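Local atomic coordinates of alpha-1,3-glucanase (Bacillus circulans, PDB entry 5ZRU), a protein that probably hydrolyses alpha-1,3-glucan, as a glycoside hydrolase family 87 enzyme of which this chain is the catalytic part. Residues S62-I68 with G151-Q157; A105-L110 with V140-D145. One frame throughout, in Å; residues are numbered along the deposited sequence.

Contact 1: residues S62-I68 with G151-Q157; sequences SYAQWTI and GDTIRIQ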
ATOM      1  N   SER A  62     -11.516  23.126  17.255  1.00 13.61           N
ATOM      2  CA  SER A  62     -11.576  22.905  15.817  1.00 14.61           C
ATOM      3  C   SER A  62     -12.113  21.510  15.530  1.00 13.61           C
ATOM      4  O   SER A  62     -11.722  20.538  16.181  1.00 13.95           O
ATOM      5  CB  SER A  62     -10.185  23.055  15.193  1.00 13.78           C
ATOM      6  OG  SER A  62      -9.608  24.317  15.497  1.00 17.34           O
ATOM      7  N   TYR A  63     -12.997  21.400  14.542  1.00 13.66           N
ATOM      8  CA  TYR A  63     -13.583  20.097  14.276  1.00 12.21           C
ATOM      9  C   TYR A  63     -13.904  19.931  12.799  1.00 14.79           C
ATOM     10  O   TYR A  63     -14.077  20.903  12.057  1.00 15.82           O
ATOM     11  CB  TYR A  63     -14.851  19.872  15.110  1.00 14.53           C
ATOM     12  CG  TYR A  63     -16.002  20.793  14.752  1.00 16.19           C
ATOM     13  CD1 TYR A  63     -16.869  20.480  13.712  1.00 17.00           C
ATOM     14  CD2 TYR A  63     -16.231  21.956  15.472  1.00 18.62           C
ATOM     15  CE1 TYR A  63     -17.927  21.312  13.382  1.00 21.05           C
ATOM     16  CE2 TYR A  63     -17.293  22.791  15.161  1.00 21.53           C
ATOM     17  CZ  TYR A  63     -18.136  22.463  14.114  1.00 23.44           C
ATOM     18  OH  TYR A  63     -19.188  23.288  13.792  1.00 28.28           O
ATOM     19  N   ALA A  64     -13.978  18.666  12.393  1.00 13.51           N
ATOM     20  CA  ALA A  64     -14.591  18.229  11.145  1.00 14.44           C
ATOM     21  C   ALA A  64     -15.734  17.284  11.490  1.00 16.47           C
ATOM     22  O   ALA A  64     -15.591  16.411  12.353  1.00 15.15           O
ATOM     23  CB  ALA A  64     -13.585  17.518  10.235  1.00 13.63           C
ATOM     24  N   GLN A  65     -16.864  17.450  10.814  1.00 13.69           N
ATOM     25  CA  GLN A  65     -18.068  16.714  11.165  1.00 16.72           C
ATOM     26  C   GLN A  65     -18.742  16.212   9.897  1.00 16.70           C
ATOM     27  O   GLN A  65     -18.849  16.943   8.910  1.00 17.95           O
ATOM     28  CB  GLN A  65     -19.009  17.605  11.980  1.00 19.22           C
ATOM     29  CG  GLN A  65     -20.335  16.998  12.372  1.00 22.76           C
ATOM     30  CD  GLN A  65     -21.084  17.896  13.345  1.00 28.34           C
ATOM     31  OE1 GLN A  65     -20.506  18.393  14.313  1.00 24.36           O
ATOM     32  NE2 GLN A  65     -22.371  18.119  13.082  1.00 29.13           N
ATOM     33  N   TRP A  66     -19.189  14.957   9.929  1.00 15.32           N
ATOM     34  CA  TRP A  66     -19.881  14.336   8.815  1.00 12.41           C
ATOM     35  C   TRP A  66     -21.254  13.855   9.261  1.00 14.09           C
ATOM     36  O   TRP A  66     -21.453  13.504  10.426  1.00 18.51           O
ATOM     37  CB  TRP A  66     -19.103  13.137   8.267  1.00 12.97           C
ATOM     38  CG  TRP A  66     -17.834  13.471   7.558  1.00 11.99           C
ATOM     39  CD1 TRP A  66     -17.680  13.675   6.222  1.00 13.49           C
ATOM     40  CD2 TRP A  66     -16.534  13.593   8.137  1.00 14.76           C
ATOM     41  NE1 TRP A  66     -16.364  13.937   5.929  1.00 13.24           N
ATOM     42  CE2 TRP A  66     -15.638  13.884   7.087  1.00 14.18           C
ATOM     43  CE3 TRP A  66     -16.040  13.495   9.440  1.00 11.85           C
ATOM     44  CZ2 TRP A  66     -14.280  14.085   7.302  1.00 13.80           C
ATOM     45  CZ3 TRP A  66     -14.688  13.703   9.652  1.00 14.14           C
ATOM     46  CH2 TRP A  66     -13.827  13.994   8.589  1.00 13.23           C
ATOM     47  N   THR A  67     -22.194  13.819   8.322  1.00 14.60           N
ATOM     48  CA  THR A  67     -23.504  13.223   8.550  1.00 15.14           C
ATOM     49  C   THR A  67     -23.608  11.924   7.764  1.00 15.22           C
ATOM     50  O   THR A  67     -23.388  11.911   6.549  1.00 13.00           O
ATOM     51  CB  THR A  67     -24.632  14.175   8.143  1.00 16.32           C
ATOM     52  OG1 THR A  67     -24.482  15.403   8.851  1.00 20.58           O
ATOM     53  CG2 THR A  67     -25.990  13.574   8.497  1.00 17.65           C
ATOM     54  N   ILE A  68     -23.948  10.838   8.462  1.00 15.70           N
ATOM     55  CA  ILE A  68     -24.028   9.529   7.820  1.00 13.76           C
ATOM     56  C   ILE A  68     -25.099   9.553   6.740  1.00 18.27           C
ATOM     57  O   ILE A  68     -26.216  10.035   6.963  1.00 19.10           O
ATOM     58  CB  ILE A  68     -24.311   8.448   8.868  1.00 15.89           C
ATOM     59  CG1 ILE A  68     -23.251   8.504   9.971  1.00 16.90           C
ATOM     60  CG2 ILE A  68     -24.360   7.076   8.218  1.00 12.95           C
ATOM     61  CD1 ILE A  68     -21.826   8.269   9.448  1.00 16.19           C
ATOM     62  N   GLY A 151     -28.167   9.841   9.163  1.00 18.03           N
ATOM     63  CA  GLY A 151     -28.566  11.016   9.897  1.00 17.18           C
ATOM     64  C   GLY A 151     -27.724  11.328  11.116  1.00 19.72           C
ATOM     65  O   GLY A 151     -27.739  12.474  11.583  1.00 17.25           O
ATOM     66  N   ASP A 152     -27.009  10.344  11.664  1.00 21.39           N
ATOM     67  CA  ASP A 152     -26.090  10.627  12.758  1.00 18.15           C
ATOM     68  C   ASP A 152     -25.007  11.581  12.278  1.00 17.28           C
ATOM     69  O   ASP A 152     -24.614  11.569  11.112  1.00 17.58           O
ATOM     70  CB  ASP A 152     -25.430   9.346  13.275  1.00 16.64           C
ATOM     71  CG  ASP A 152     -26.340   8.520  14.159  1.00 24.98           C
ATOM     72  OD1 ASP A 152     -27.407   9.024  14.594  1.00 21.17           O
ATOM     73  OD2 ASP A 152     -25.986   7.349  14.411  1.00 21.94           O
ATOM     74  N   THR A 153     -24.517  12.414  13.185  1.00 18.83           N
ATOM     75  CA  THR A 153     -23.347  13.230  12.905  1.00 17.46           C
ATOM     76  C   THR A 153     -22.186  12.694  13.724  1.00 21.72           C
ATOM     77  O   THR A 153     -22.331  12.459  14.927  1.00 19.72           O
ATOM     78  CB  THR A 153     -23.592  14.702  13.227  1.00 20.16           C
ATOM     79  OG1 THR A 153     -23.907  14.837  14.616  1.00 29.01           O
ATOM     80  CG2 THR A 153     -24.738  15.236  12.381  1.00 21.39           C
ATOM     81  N   ILE A 154     -21.052  12.464  13.073  1.00 15.68           N
ATOM     82  CA  ILE A 154     -19.830  12.085  13.769  1.00 12.27           C
ATOM     83  C   ILE A 154     -18.843  13.228  13.597  1.00 13.14           C
ATOM     84  O   ILE A 154     -18.611  13.707  12.475  1.00 11.62           O
ATOM     85  CB  ILE A 154     -19.272  10.737  13.270  1.00 14.46           C
ATOM     86  CG1 ILE A 154     -17.938  10.416  13.970  1.00 15.09           C
ATOM     87  CG2 ILE A 154     -19.192  10.727  11.743  1.00 12.30           C
ATOM     88  CD1 ILE A 154     -17.465   8.949  13.804  1.00 14.80           C
ATOM     89  N   ARG A 155     -18.334  13.722  14.719  1.00 14.44           N
ATOM     90  CA  ARG A 155     -17.453  14.877  14.746  1.00 12.48           C
ATOM     91  C   ARG A 155     -16.104  14.439  15.283  1.00 12.79           C
ATOM     92  O   ARG A 155     -16.041  13.728  16.293  1.00 13.88           O
ATOM     93  CB  ARG A 155     -18.025  16.002  15.620  1.00 13.03           C
ATOM     94  CG  ARG A 155     -17.046  17.138  15.853  1.00 15.29           C
ATOM     95  CD  ARG A 155     -17.597  18.191  16.805  1.00 17.40           C
ATOM     96  NE  ARG A 155     -18.796  18.828  16.284  1.00 23.95           N
ATOM     97  CZ  ARG A 155     -19.248  20.009  16.697  1.00 24.53           C
ATOM     98  NH1 ARG A 155     -18.588  20.689  17.629  1.00 25.92           N
ATOM     99  NH2 ARG A 155     -20.352  20.510  16.176  1.00 22.05           N
ATOM    100  N   ILE A 156     -15.041  14.847  14.596  1.00 11.65           N
ATOM    101  CA  ILE A 156     -13.669  14.701  15.071  1.00 12.31           C
ATOM    102  C   ILE A 156     -13.214  16.077  15.538  1.00 10.26           C
ATOM    103  O   ILE A 156     -13.198  17.025  14.750  1.00 11.86           O
ATOM    104  CB  ILE A 156     -12.739  14.171  13.969  1.00  9.89           C
ATOM    105  CG1 ILE A 156     -13.305  12.897  13.312  1.00 11.08           C
ATOM    106  CG2 ILE A 156     -11.342  13.943  14.527  1.00 11.89           C
ATOM    107  CD1 ILE A 156     -13.600  11.761  14.282  1.00 11.47           C
ATOM    108  N   GLN A 157     -12.833  16.199  16.805  1.00 12.69           N
ATOM    109  CA  GLN A 157     -12.576  17.516  17.371  1.00 10.41           C
ATOM    110  C   GLN A 157     -11.293  17.519  18.189  1.00 12.44           C
ATOM    111  O   GLN A 157     -11.026  16.590  18.958  1.00 13.11           O
ATOM    112  CB  GLN A 157     -13.768  17.970  18.236  1.00 12.77           C
ATOM    113  CG  GLN A 157     -13.563  19.317  18.934  1.00 11.92           C
ATOM    114  CD  GLN A 157     -14.848  19.867  19.524  1.00 18.33           C
ATOM    115  OE1 GLN A 157     -15.905  19.822  18.890  1.00 20.04           O
ATOM    116  NE2 GLN A 157     -14.767  20.383  20.744  1.00 19.67           N
TER
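Strands Y63-T67 and T153-Q157 run antiparallel, their axes 4.6 Å apart at closest approach. A64 pairs with I156 and W66 with I154 as hydrogen-bonded pairs, each joined by two N-H...O bonds. Beyond the strands, I68 N bonds to D152 O and G151 N to I68 O.

One face of the sheet carries Y63, Q65, T67, T153, R155 and Q157. Here the guanidinium of R155 lies flat on the Y63 ring, with planes 6° apart. R155 CZ sits over the ring centre, 3.5 Å from the centroid, which makes a cation-pi stack. A Y63 chi1 of 66° sets the ring over the guanidinium. R155 NE and NH2 grip one oxygen side-on, Q65 OE1, at 2.6 Å from NE and 2.8 Å from NH2. That oxygen lies close to the guanidinium plane, 6° out of it. On the other side R155 NH1 gives a nearly straight bond to Q157 OE1, 3.1 Å long. The guanidinium is thus fixed in rotation by three bonds and held flat by the ring. The amide nitrogen of Q65 rests against the T153 side chain.

The other face is apolar. I156 CG1 meets the edge of the W66 ring at CZ3, 4.0 Å away. W66 NE1 bonds to D22 O, and D22 is a calcium ligand. V168 of strand 166-174 packs on W66 and I156. Side chains thus alternate between a largely polar face and an apolar face turned to strand 166-174, consistent with the beta-sandwich of the galactose-binding-domain clan to which catalytic domain D1 belongs.

Contact 2: residues A105-L110 with V140-D145; sequences AKTVPL and VHWKMD. With PE5 (3,6,9,12,15,18,21,24-octaoxahexacosan-1-ol), chain C.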
ATOM      1  N   ALA A 105     -18.010  10.428  22.620  1.00 17.22           N
ATOM      2  CA  ALA A 105     -18.003   8.977  22.512  1.00 17.04           C
ATOM      3  C   ALA A 105     -16.657   8.365  22.829  1.00 23.85           C
ATOM      4  O   ALA A 105     -16.597   7.313  23.460  1.00 21.19           O
ATOM      5  CB  ALA A 105     -18.423   8.543  21.104  1.00 18.90           C
ATOM      6  N   LYS A 106     -15.570   8.998  22.396  1.00 22.30           N
ATOM      7  CA  LYS A 106     -14.242   8.427  22.542  1.00 20.24           C
ATOM      8  C   LYS A 106     -13.239   9.560  22.569  1.00 14.99           C
ATOM      9  O   LYS A 106     -13.453  10.611  21.962  1.00 16.20           O
ATOM     10  CB  LYS A 106     -13.873   7.482  21.385  1.00 21.36           C
ATOM     11  CG  LYS A 106     -14.893   6.419  21.046  1.00 30.71           C
ATOM     12  CD  LYS A 106     -14.267   5.051  20.963  1.00 31.94           C
ATOM     13  CE  LYS A 106     -15.342   3.985  21.082  1.00 31.17           C
ATOM     14  NZ  LYS A 106     -15.470   3.422  22.457  1.00 34.22           N
ATOM     15  N   THR A 107     -12.143   9.330  23.271  1.00 12.90           N
ATOM     16  CA  THR A 107     -10.893  10.015  22.981  1.00 12.10           C
ATOM     17  C   THR A 107      -9.982   8.982  22.332  1.00 15.54           C
ATOM     18  O   THR A 107      -9.685   7.946  22.935  1.00 16.25           O
ATOM     19  CB  THR A 107     -10.264  10.613  24.238  1.00 12.31           C
ATOM     20  OG1 THR A 107     -11.135  11.624  24.764  1.00 15.77           O
ATOM     21  CG2 THR A 107      -8.928  11.256  23.887  1.00 14.00           C
ATOM     22  N   VAL A 108      -9.584   9.240  21.094  1.00 11.29           N
ATOM     23  CA  VAL A 108      -8.807   8.295  20.299  1.00 11.87           C
ATOM     24  C   VAL A 108      -7.334   8.666  20.434  1.00 10.91           C
ATOM     25  O   VAL A 108      -6.945   9.758  19.995  1.00 12.46           O
ATOM     26  CB  VAL A 108      -9.239   8.308  18.826  1.00 10.67           C
ATOM     27  CG1 VAL A 108      -8.344   7.380  18.000  1.00 10.09           C
ATOM     28  CG2 VAL A 108     -10.675   7.881  18.708  1.00 12.86           C
ATOM     29  N   PRO A 109      -6.498   7.812  21.015  1.00 12.21           N
ATOM     30  CA  PRO A 109      -5.064   8.113  21.062  1.00 13.28           C
ATOM     31  C   PRO A 109      -4.457   8.075  19.667  1.00 12.46           C
ATOM     32  O   PRO A 109      -4.851   7.275  18.814  1.00 12.48           O
ATOM     33  CB  PRO A 109      -4.488   6.998  21.950  1.00 16.54           C
ATOM     34  CG  PRO A 109      -5.678   6.331  22.592  1.00 21.63           C
ATOM     35  CD  PRO A 109      -6.819   6.521  21.646  1.00 18.26           C
ATOM     36  N   LEU A 110      -3.480   8.960  19.452  1.00 11.77           N
ATOM     37  CA  LEU A 110      -2.816   9.150  18.170  1.00 12.61           C
ATOM     38  C   LEU A 110      -1.319   9.285  18.393  1.00 13.28           C
ATOM     39  O   LEU A 110      -0.876   9.731  19.456  1.00 12.62           O
ATOM     40  CB  LEU A 110      -3.325  10.415  17.446  1.00 10.57           C
ATOM     41  CG  LEU A 110      -4.823  10.472  17.158  1.00  9.52           C
ATOM     42  CD1 LEU A 110      -5.169  11.860  16.652  1.00  8.89           C
ATOM     43  CD2 LEU A 110      -5.207   9.388  16.139  1.00  8.83           C
ATOM     44  N   VAL A 140      -5.670   5.348  12.033  1.00  8.06           N
ATOM     45  CA  VAL A 140      -6.072   4.600  13.218  1.00 11.17           C
ATOM     46  C   VAL A 140      -7.481   4.098  12.948  1.00 11.52           C
ATOM     47  O   VAL A 140      -8.173   4.595  12.058  1.00 10.70           O
ATOM     48  CB  VAL A 140      -6.044   5.426  14.529  1.00 13.28           C
ATOM     49  CG1 VAL A 140      -4.607   5.756  14.930  1.00 15.73           C
ATOM     50  CG2 VAL A 140      -6.869   6.705  14.386  1.00  9.31           C
ATOM     51  N   HIS A 141      -7.898   3.088  13.707  1.00  9.97           N
ATOM     52  CA  HIS A 141      -9.284   2.641  13.620  1.00 10.41           C
ATOM     53  C   HIS A 141      -9.791   2.306  15.013  1.00 13.04           C
ATOM     54  O   HIS A 141      -9.015   2.031  15.929  1.00 11.77           O
ATOM     55  CB  HIS A 141      -9.455   1.452  12.650  1.00 10.65           C
ATOM     56  CG  HIS A 141      -8.754   0.191  13.068  1.00 11.96           C
ATOM     57  ND1 HIS A 141      -7.408  -0.024  12.852  1.00 12.18           N
ATOM     58  CD2 HIS A 141      -9.227  -0.944  13.643  1.00 10.76           C
ATOM     59  CE1 HIS A 141      -7.078  -1.226  13.295  1.00 11.98           C
ATOM     60  NE2 HIS A 141      -8.163  -1.802  13.785  1.00 11.24           N
ATOM     61  N   TRP A 142     -11.112   2.363  15.171  1.00  9.45           N
ATOM     62  CA  TRP A 142     -11.735   2.060  16.454  1.00 14.09           C
ATOM     63  C   TRP A 142     -13.164   1.612  16.192  1.00 11.57           C
ATOM     64  O   TRP A 142     -13.698   1.796  15.099  1.00 10.54           O
ATOM     65  CB  TRP A 142     -11.701   3.272  17.399  1.00 11.40           C
ATOM     66  CG  TRP A 142     -12.519   4.458  16.911  1.00 10.99           C
ATOM     67  CD1 TRP A 142     -13.840   4.699  17.162  1.00 13.83           C
ATOM     68  CD2 TRP A 142     -12.064   5.546  16.094  1.00 11.56           C
ATOM     69  NE1 TRP A 142     -14.237   5.866  16.556  1.00 14.63           N
ATOM     70  CE2 TRP A 142     -13.165   6.411  15.898  1.00 12.54           C
ATOM     71  CE3 TRP A 142     -10.831   5.879  15.519  1.00 11.23           C
ATOM     72  CZ2 TRP A 142     -13.073   7.579  15.146  1.00 11.09           C
ATOM     73  CZ3 TRP A 142     -10.739   7.043  14.767  1.00  9.45           C
ATOM     74  CH2 TRP A 142     -11.853   7.886  14.594  1.00 12.54           C
ATOM     75  N   LYS A 143     -13.781   1.024  17.215  1.00 13.85           N
ATOM     76  CA  LYS A 143     -15.162   0.568  17.132  1.00 14.47           C
ATOM     77  C   LYS A 143     -16.035   1.424  18.037  1.00 17.42           C
ATOM     78  O   LYS A 143     -15.643   1.751  19.162  1.00 14.91           O
ATOM     79  CB  LYS A 143     -15.295  -0.904  17.533  1.00 16.65           C
ATOM     80  CG  LYS A 143     -14.728  -1.874  16.523  1.00 23.28           C
ATOM     81  CD  LYS A 143     -14.919  -3.318  16.962  1.00 23.15           C
ATOM     82  CE  LYS A 143     -14.084  -3.654  18.189  1.00 25.65           C
ATOM     83  NZ  LYS A 143     -14.107  -5.131  18.463  1.00 23.44           N
ATOM     84  N   MET A 144     -17.205   1.795  17.532  1.00 14.84           N
ATOM     85  CA  MET A 144     -18.188   2.540  18.303  1.00 17.84           C
ATOM     86  C   MET A 144     -19.007   1.584  19.164  1.00 20.27           C
ATOM     87  O   MET A 144     -19.202   0.419  18.810  1.00 15.70           O
ATOM     88  CB  MET A 144     -19.120   3.310  17.365  1.00 15.12           C
ATOM     89  CG  MET A 144     -18.394   4.148  16.327  1.00 14.57           C
ATOM     90  SD  MET A 144     -17.415   5.424  17.128  1.00 18.98           S
ATOM     91  CE  MET A 144     -18.692   6.405  17.891  1.00 19.30           C
ATOM     92  N   ASP A 145     -19.512   2.091  20.294  1.00 22.49           N
ATOM     93  CA  ASP A 145     -20.335   1.255  21.169  1.00 23.40           C
ATOM     94  C   ASP A 145     -21.636   0.841  20.501  1.00 24.12           C
ATOM     95  O   ASP A 145     -22.161  -0.239  20.792  1.00 28.31           O
ATOM     96  CB  ASP A 145     -20.650   1.977  22.477  1.00 23.93           C
ATOM     97  CG  ASP A 145     -19.420   2.249  23.304  1.00 36.15           C
ATOM     98  OD1 ASP A 145     -19.516   3.056  24.254  1.00 41.63           O
ATOM     99  OD2 ASP A 145     -18.356   1.673  22.997  1.00 40.76           O
TER
HETATM  100  C48 PE5 C 601       3.450  -0.667  21.010  1.00 21.35           C
HETATM  101  C50 PE5 C 601       3.723   0.289  19.843  1.00 21.41           C
HETATM  102  O1  PE5 C 601       3.808   1.609  20.312  1.00 28.07           O
HETATM  103  C1  PE5 C 601       4.127   2.563  19.336  1.00 25.78           C
HETATM  104  C2  PE5 C 601       3.999   3.981  19.898  1.00 22.90           C
HETATM  105  O2  PE5 C 601       2.663   4.240  20.228  1.00 21.48           O
HETATM  106  C3  PE5 C 601       2.422   5.448  20.890  1.00 23.37           C
HETATM  107  C4  PE5 C 601       0.933   5.557  21.241  1.00 22.27           C
HETATM  108  O3  PE5 C 601       0.157   5.435  20.079  1.00 27.46           O
HETATM  109  C5  PE5 C 601      -1.227   5.601  20.229  1.00 20.78           C
HETATM  110  C6  PE5 C 601      -1.987   4.470  19.520  1.00 31.37           C
HETATM  111  O4  PE5 C 601      -2.248   4.771  18.173  1.00 30.13           O
HETATM  112  C7  PE5 C 601      -2.101   3.709  17.265  1.00 27.79           C
HETATM  113  C8  PE5 C 601      -2.919   2.497  17.719  1.00 30.45           C
HETATM  114  O5  PE5 C 601      -2.492   1.366  17.028  1.00 33.05           O
HETATM  115  C9  PE5 C 601      -2.972   0.150  17.535  1.00 30.07           C
HETATM  116  C10 PE5 C 601      -4.056  -0.372  16.602  1.00 27.79           C
HETATM  117  O6  PE5 C 601      -5.217  -0.621  17.338  1.00 27.56           O
HETATM  118  C11 PE5 C 601      -6.392  -0.653  16.582  1.00 27.21           C
HETATM  119  C12 PE5 C 601      -7.606  -0.635  17.500  1.00 25.99           C
HETATM  120  O7  PE5 C 601      -8.297  -1.825  17.278  1.00 24.43           O
HETATM  121  C13 PE5 C 601      -9.690  -1.709  17.269  1.00 21.91           C
HETATM  122  C14 PE5 C 601     -10.284  -3.063  17.653  1.00 23.80           C
HETATM  123  O8  PE5 C 601      -9.448  -3.650  18.609  1.00 25.64           O
HETATM  124  C15 PE5 C 601      -9.808  -4.941  19.029  1.00 24.84           C
HETATM  125  C16 PE5 C 601     -10.143  -4.914  20.527  1.00 22.55           C
HETATM  126  O52 PE5 C 601      -9.126  -5.518  21.278  1.00 32.17           O
HETATM  127  O   HOH W   1     -18.750   5.433  23.437  1.00 33.91           O
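V108 CG2 sits over the six-membered ring of W142, 3.8 Å from its centroid and 13° off the ring normal. This is a CH-pi contact. The other branch, V108 CG1, meets V140 CG2 tip to tip at 4.0 Å. L110 CD2 closes on the same V140 CG2 at 3.6 Å. With chi1 at 65° the W142 indole stands up from its strand and turns a face to V108. V140 CG2 and M144 SD lie at the ring edge, in its plane. An alanine in place of W142 would probably leave V108 CG2 without its aromatic partner and open a gap between the two sheets beside K106.

The K106 chain runs alongside the indole in the opposite sense, with K106 CD 3.8 Å from W142 CD1. Bends at chi2 and chi4 carry the amine on to D145. The salt bridge from K106 NZ to D145 OD2 is long, 3.4 Å, and its hydrogen bond is weak. A water links D145 OD1 to A105 O. A105 CB touches M144 CE at 3.9 Å. W142 NE1 is buried with no partner in the model.

On the far side of strand 140-144, C11 of the polyether PE5 lies over one face of the H141 ring, which also stacks on W315.

A105 and K106 both face V98 in a classic beta bulge. Strand 103-111 is in the five-stranded sheet and 132-144 in the other. The short-segment axes pass 8.5 Å apart at 152°, too far for backbone pairing. V98 of strand 93-100 and both V77 and M79 of strand 76-82 also pack on W142.

In the fold
Both contacts lie in catalytic domain D1, with centres about 14 Å apart. Along the chain the order is 62-68, 105-110, 140-145, 151-157, so contact 2 falls within the span that contact 1 brings together. Strands 63-67, 153-157, 93-100 and 103-111 follow one another across a five-stranded antiparallel sheet. Contact 1 is a pairing inside that sheet. Contact 2 starts from one of its two edge strands, 103-111, and reaches strand 132-144 of the eight-stranded sheet. The two meet where I156 CD1 packs on W142 CH2, 4.3 Å apart. Contact 1 joins two neighbouring strands of one sheet; contact 2 packs that sheet against the other, consistent with a beta-sandwich beside the parallel-stranded D2 part.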